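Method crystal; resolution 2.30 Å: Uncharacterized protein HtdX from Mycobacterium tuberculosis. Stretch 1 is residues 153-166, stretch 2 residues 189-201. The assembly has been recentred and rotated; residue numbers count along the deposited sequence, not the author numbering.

Stretch 1 153-166: VLRITPAKIRRYAA
Stretch 2, residues 189-201: VIAHGMFTAAAVL

How do the two backbones lie against each other? Residues 153-156 form the end of an extended strand, Thr 157 turns the chain, and a helix runs from Pro 158 through Ala 166; Thr 157, chi1 p, caps it, its OG1 accepting from Lys 160 N at 2.9 Å. In the second stretch 189-192 are extended, with His 192 at the N-cap of a helix that begins at Gly 193. The two helices cross nearly at right angles (98°), and the strand runs at 146° to the second helix; each pair of axes approaches to 10.8 Å. The register is set by CA-CA distances of 7.9 Å for Leu 154 and Ala 199, 6.1 Å for Ile 161 and Ala 191, and 7.0 Å for Tyr 164 and Phe 195.

What is the main bump, and which hollow receives it? Phe 195 (chi1 t, chi2 79°) points toward stretch 1 and enters a pocket lined by Ile 156, Lys 160, Ile 161 and Tyr 164. Ile 161 (m, m) lays its CD1 over one face of the Phe 195 ring, 4.0 Å from that ring's centroid. At the ring edge, Ile 156 CD1 lies 3.9 Å from Phe 195 CE2. The aliphatic part of Lys 160 brings its CG to 3.8 Å from Phe 195 CZ. Ile 161 CD1 also packs 3.8 Å from Ala 191 CB, a small side chain where the CA atoms of Ile 161 and Ala 191 are 6.1 Å apart.

How are the aromatic rings arranged? Tyr 164 (chi1 t, chi2 70°) forms the corner of a three-ring cluster, touching both Phe 195 and His 192. Phe 195 CB lies 4.0 Å from the Tyr 164 ring centroid, over its face, and the Phe 195 ring offers its edge to that face in an offset pair. Tyr 164 in turn directs its edge at the face of His 192 (chi1 m, chi2 -127°), with centroids 4.9 Å apart and planes at 75°. The edge of His 192 meets Ile 161, whose CG2 is 3.4 Å from His 192 CD2.

What closes the strand end, and is anything polar involved? At the strand end Leu 154, its chi1 off-well at -99°, sets CD2 3.9 Å from Ala 199 CB and 4.0 Å from Val 200 CG1. No direct hydrogen bond crosses the 647 Å² of buried surface, so apolar and aromatic packing makes most of the contact. One water bridges the stretches, 2.6 Å from Tyr 164 OH and donating to Met 194 O at 2.5 Å. Thr 196 OG1, 4.1 Å from Ile 156 CD1, is buried without a polar partner.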

# COMPACT_ATOMS: atom_id res chain seq x y z
N VAL A 153 14.63 2.49 11.96
CA VAL A 153 13.73 1.64 12.70
C VAL A 153 12.35 2.26 12.72
O VAL A 153 12.16 3.37 13.20
CB VAL A 153 14.21 1.46 14.13
CG1 VAL A 153 13.21 0.60 14.91
CG2 VAL A 153 15.61 0.86 14.15
N LEU A 154 11.39 1.52 12.19
CA LEU A 154 9.98 1.91 12.24
C LEU A 154 9.36 1.36 13.50
O LEU A 154 9.52 0.17 13.75
CB LEU A 154 9.27 1.33 11.00
CG LEU A 154 9.11 2.32 9.87
CD1 LEU A 154 10.32 3.17 9.63
CD2 LEU A 154 8.72 1.63 8.60
N ARG A 155 8.67 2.19 14.28
CA ARG A 155 7.87 1.72 15.42
C ARG A 155 6.40 2.06 15.19
O ARG A 155 6.04 3.20 15.02
CB ARG A 155 8.26 2.33 16.79
CG ARG A 155 7.82 1.35 17.92
CD ARG A 155 7.12 2.04 19.03
NE ARG A 155 6.35 1.27 20.02
CZ ARG A 155 6.41 -0.04 20.33
NH1 ARG A 155 7.20 -0.93 19.76
NH2 ARG A 155 5.61 -0.48 21.28
N ILE A 156 5.56 1.05 15.26
CA ILE A 156 4.22 1.17 14.74
C ILE A 156 3.27 0.66 15.80
O ILE A 156 3.30 -0.50 16.12
CB ILE A 156 4.08 0.37 13.45
CG1 ILE A 156 5.20 0.71 12.50
CG2 ILE A 156 2.74 0.68 12.76
CD1 ILE A 156 5.10 -0.11 11.24
N THR A 157 2.44 1.56 16.31
CA THR A 157 1.48 1.28 17.37
C THR A 157 0.06 1.05 16.80
O THR A 157 -0.29 1.55 15.70
CB THR A 157 1.39 2.47 18.34
OG1 THR A 157 0.87 3.61 17.64
CG2 THR A 157 2.78 2.88 18.87
N PRO A 158 -0.78 0.32 17.54
CA PRO A 158 -2.20 0.30 17.22
C PRO A 158 -2.74 1.72 16.96
O PRO A 158 -3.50 1.93 16.01
CB PRO A 158 -2.83 -0.33 18.48
CG PRO A 158 -1.76 -1.32 18.90
CD PRO A 158 -0.48 -0.53 18.71
N ALA A 159 -2.36 2.68 17.78
CA ALA A 159 -2.95 4.01 17.65
C ALA A 159 -2.50 4.73 16.35
O ALA A 159 -3.31 5.30 15.68
CB ALA A 159 -2.68 4.85 18.90
N LYS A 160 -1.23 4.66 15.97
CA LYS A 160 -0.79 5.17 14.64
C LYS A 160 -1.65 4.56 13.47
O LYS A 160 -2.05 5.27 12.52
CB LYS A 160 0.67 4.84 14.45
CG LYS A 160 1.25 5.14 13.08
CD LYS A 160 1.31 6.64 12.82
CE LYS A 160 2.08 7.45 13.87
NZ LYS A 160 3.44 6.89 14.07
N ILE A 161 -2.00 3.28 13.60
CA ILE A 161 -2.73 2.57 12.55
C ILE A 161 -4.25 2.85 12.60
O ILE A 161 -4.89 2.85 11.54
CB ILE A 161 -2.38 1.05 12.54
CG1 ILE A 161 -0.91 0.88 12.19
CG2 ILE A 161 -3.27 0.20 11.59
CD1 ILE A 161 -0.52 1.34 10.80
N ARG A 162 -4.82 3.12 13.78
CA ARG A 162 -6.17 3.74 13.85
C ARG A 162 -6.10 5.10 13.14
O ARG A 162 -6.96 5.41 12.34
CB ARG A 162 -6.76 3.89 15.29
CG ARG A 162 -7.16 2.58 15.98
CD ARG A 162 -7.89 2.73 17.33
NE ARG A 162 -6.98 3.25 18.36
CZ ARG A 162 -6.17 2.53 19.14
NH1 ARG A 162 -6.15 1.19 19.09
NH2 ARG A 162 -5.40 3.13 20.01
N ARG A 163 -5.06 5.89 13.37
CA ARG A 163 -4.97 7.19 12.67
C ARG A 163 -4.83 7.04 11.15
O ARG A 163 -5.44 7.79 10.40
CB ARG A 163 -3.83 8.09 13.19
CG ARG A 163 -4.19 8.99 14.34
CD ARG A 163 -3.36 10.28 14.28
NE ARG A 163 -1.98 9.98 14.60
CZ ARG A 163 -0.89 10.56 14.09
NH1 ARG A 163 -0.93 11.52 13.16
NH2 ARG A 163 0.29 10.15 14.52
N TYR A 164 -3.97 6.10 10.73
CA TYR A 164 -3.78 5.81 9.30
C TYR A 164 -5.11 5.40 8.63
O TYR A 164 -5.40 5.77 7.49
CB TYR A 164 -2.72 4.70 9.08
CG TYR A 164 -2.53 4.49 7.60
CD1 TYR A 164 -1.92 5.46 6.81
CD2 TYR A 164 -3.10 3.40 6.97
CE1 TYR A 164 -1.83 5.29 5.42
CE2 TYR A 164 -3.02 3.24 5.60
CZ TYR A 164 -2.39 4.16 4.82
OH TYR A 164 -2.32 3.95 3.41
N ALA A 165 -5.95 4.65 9.34
CA ALA A 165 -7.23 4.23 8.76
C ALA A 165 -8.07 5.42 8.36
O ALA A 165 -8.61 5.45 7.24
CB ALA A 165 -7.99 3.35 9.74
N ALA A 166 -8.22 6.37 9.28
CA ALA A 166 -8.95 7.64 9.01
C ALA A 166 -8.44 8.44 7.78
O ALA A 166 -9.18 9.11 7.06
CB ALA A 166 -8.91 8.53 10.26
N VAL A 189 -4.18 -7.17 15.88
CA VAL A 189 -4.41 -6.22 14.78
C VAL A 189 -3.12 -6.05 13.99
O VAL A 189 -2.06 -6.24 14.55
CB VAL A 189 -4.88 -4.89 15.35
CG1 VAL A 189 -6.31 -5.05 15.85
CG2 VAL A 189 -3.98 -4.43 16.52
N ILE A 190 -3.20 -5.74 12.70
CA ILE A 190 -2.01 -5.67 11.87
C ILE A 190 -2.00 -4.34 11.12
O ILE A 190 -3.04 -3.80 10.89
CB ILE A 190 -1.89 -6.86 10.88
CG1 ILE A 190 -2.95 -6.74 9.81
CG2 ILE A 190 -1.96 -8.19 11.64
CD1 ILE A 190 -3.11 -7.87 8.83
N ALA A 191 -0.80 -3.83 10.77
CA ALA A 191 -0.68 -2.61 9.97
C ALA A 191 -1.19 -2.87 8.57
O ALA A 191 -1.00 -3.94 8.05
CB ALA A 191 0.77 -2.15 9.88
N HIS A 192 -1.77 -1.85 7.97
CA HIS A 192 -2.05 -1.87 6.51
C HIS A 192 -0.74 -1.97 5.73
O HIS A 192 0.28 -1.38 6.13
CB HIS A 192 -2.73 -0.60 6.04
CG HIS A 192 -3.85 -0.13 6.90
ND1 HIS A 192 -5.10 0.13 6.39
CD2 HIS A 192 -3.89 0.18 8.21
CE1 HIS A 192 -5.89 0.54 7.37
NE2 HIS A 192 -5.19 0.56 8.49
N GLY A 193 -0.76 -2.71 4.61
CA GLY A 193 0.41 -2.80 3.77
C GLY A 193 0.84 -1.45 3.29
O GLY A 193 2.04 -1.16 3.28
N MET A 194 -0.11 -0.58 2.93
CA MET A 194 0.28 0.69 2.33
C MET A 194 0.70 1.71 3.40
O MET A 194 1.23 2.75 3.06
CB MET A 194 -0.84 1.24 1.42
CG MET A 194 -1.07 0.40 0.17
SD MET A 194 0.39 0.32 -0.86
CE MET A 194 0.52 2.04 -1.35
N PHE A 195 0.42 1.46 4.69
CA PHE A 195 1.04 2.30 5.71
C PHE A 195 2.54 2.14 5.62
O PHE A 195 3.29 3.10 5.53
CB PHE A 195 0.64 1.98 7.14
CG PHE A 195 1.45 2.76 8.14
CD1 PHE A 195 1.16 4.10 8.41
CD2 PHE A 195 2.59 2.20 8.72
CE1 PHE A 195 1.97 4.86 9.30
CE2 PHE A 195 3.39 2.95 9.60
CZ PHE A 195 3.06 4.28 9.91
N THR A 196 2.96 0.89 5.66
CA THR A 196 4.35 0.54 5.71
C THR A 196 5.00 0.92 4.36
O THR A 196 6.12 1.43 4.35
CB THR A 196 4.46 -0.93 6.15
OG1 THR A 196 5.37 -1.05 7.26
CG2 THR A 196 4.86 -1.79 5.14
N ALA A 197 4.29 0.77 3.24
CA ALA A 197 4.89 1.11 1.95
C ALA A 197 5.17 2.58 1.88
O ALA A 197 6.12 2.98 1.22
CB ALA A 197 4.02 0.71 0.80
N ALA A 198 4.33 3.38 2.54
CA ALA A 198 4.54 4.79 2.54
C ALA A 198 5.65 5.11 3.55
O ALA A 198 6.59 5.79 3.18
CB ALA A 198 3.28 5.53 2.90
N ALA A 199 5.54 4.59 4.78
CA ALA A 199 6.49 4.95 5.88
C ALA A 199 7.98 4.72 5.53
O ALA A 199 8.84 5.50 5.91
CB ALA A 199 6.12 4.19 7.13
N VAL A 200 8.28 3.68 4.75
CA VAL A 200 9.69 3.37 4.35
C VAL A 200 10.35 4.41 3.41
O VAL A 200 11.57 4.40 3.22
CB VAL A 200 9.83 1.97 3.73
CG1 VAL A 200 9.45 0.91 4.75
CG2 VAL A 200 9.05 1.84 2.44
N LEU A 201 9.54 5.33 2.85
CA LEU A 201 10.03 6.29 1.88
C LEU A 201 10.58 7.54 2.56
O LEU A 201 11.11 8.39 1.91
CB LEU A 201 8.92 6.65 0.87
CG LEU A 201 8.28 5.49 0.08
CD1 LEU A 201 7.26 5.97 -0.93
CD2 LEU A 201 9.38 4.67 -0.62
O HOH W 1 -0.20 4.54 1.97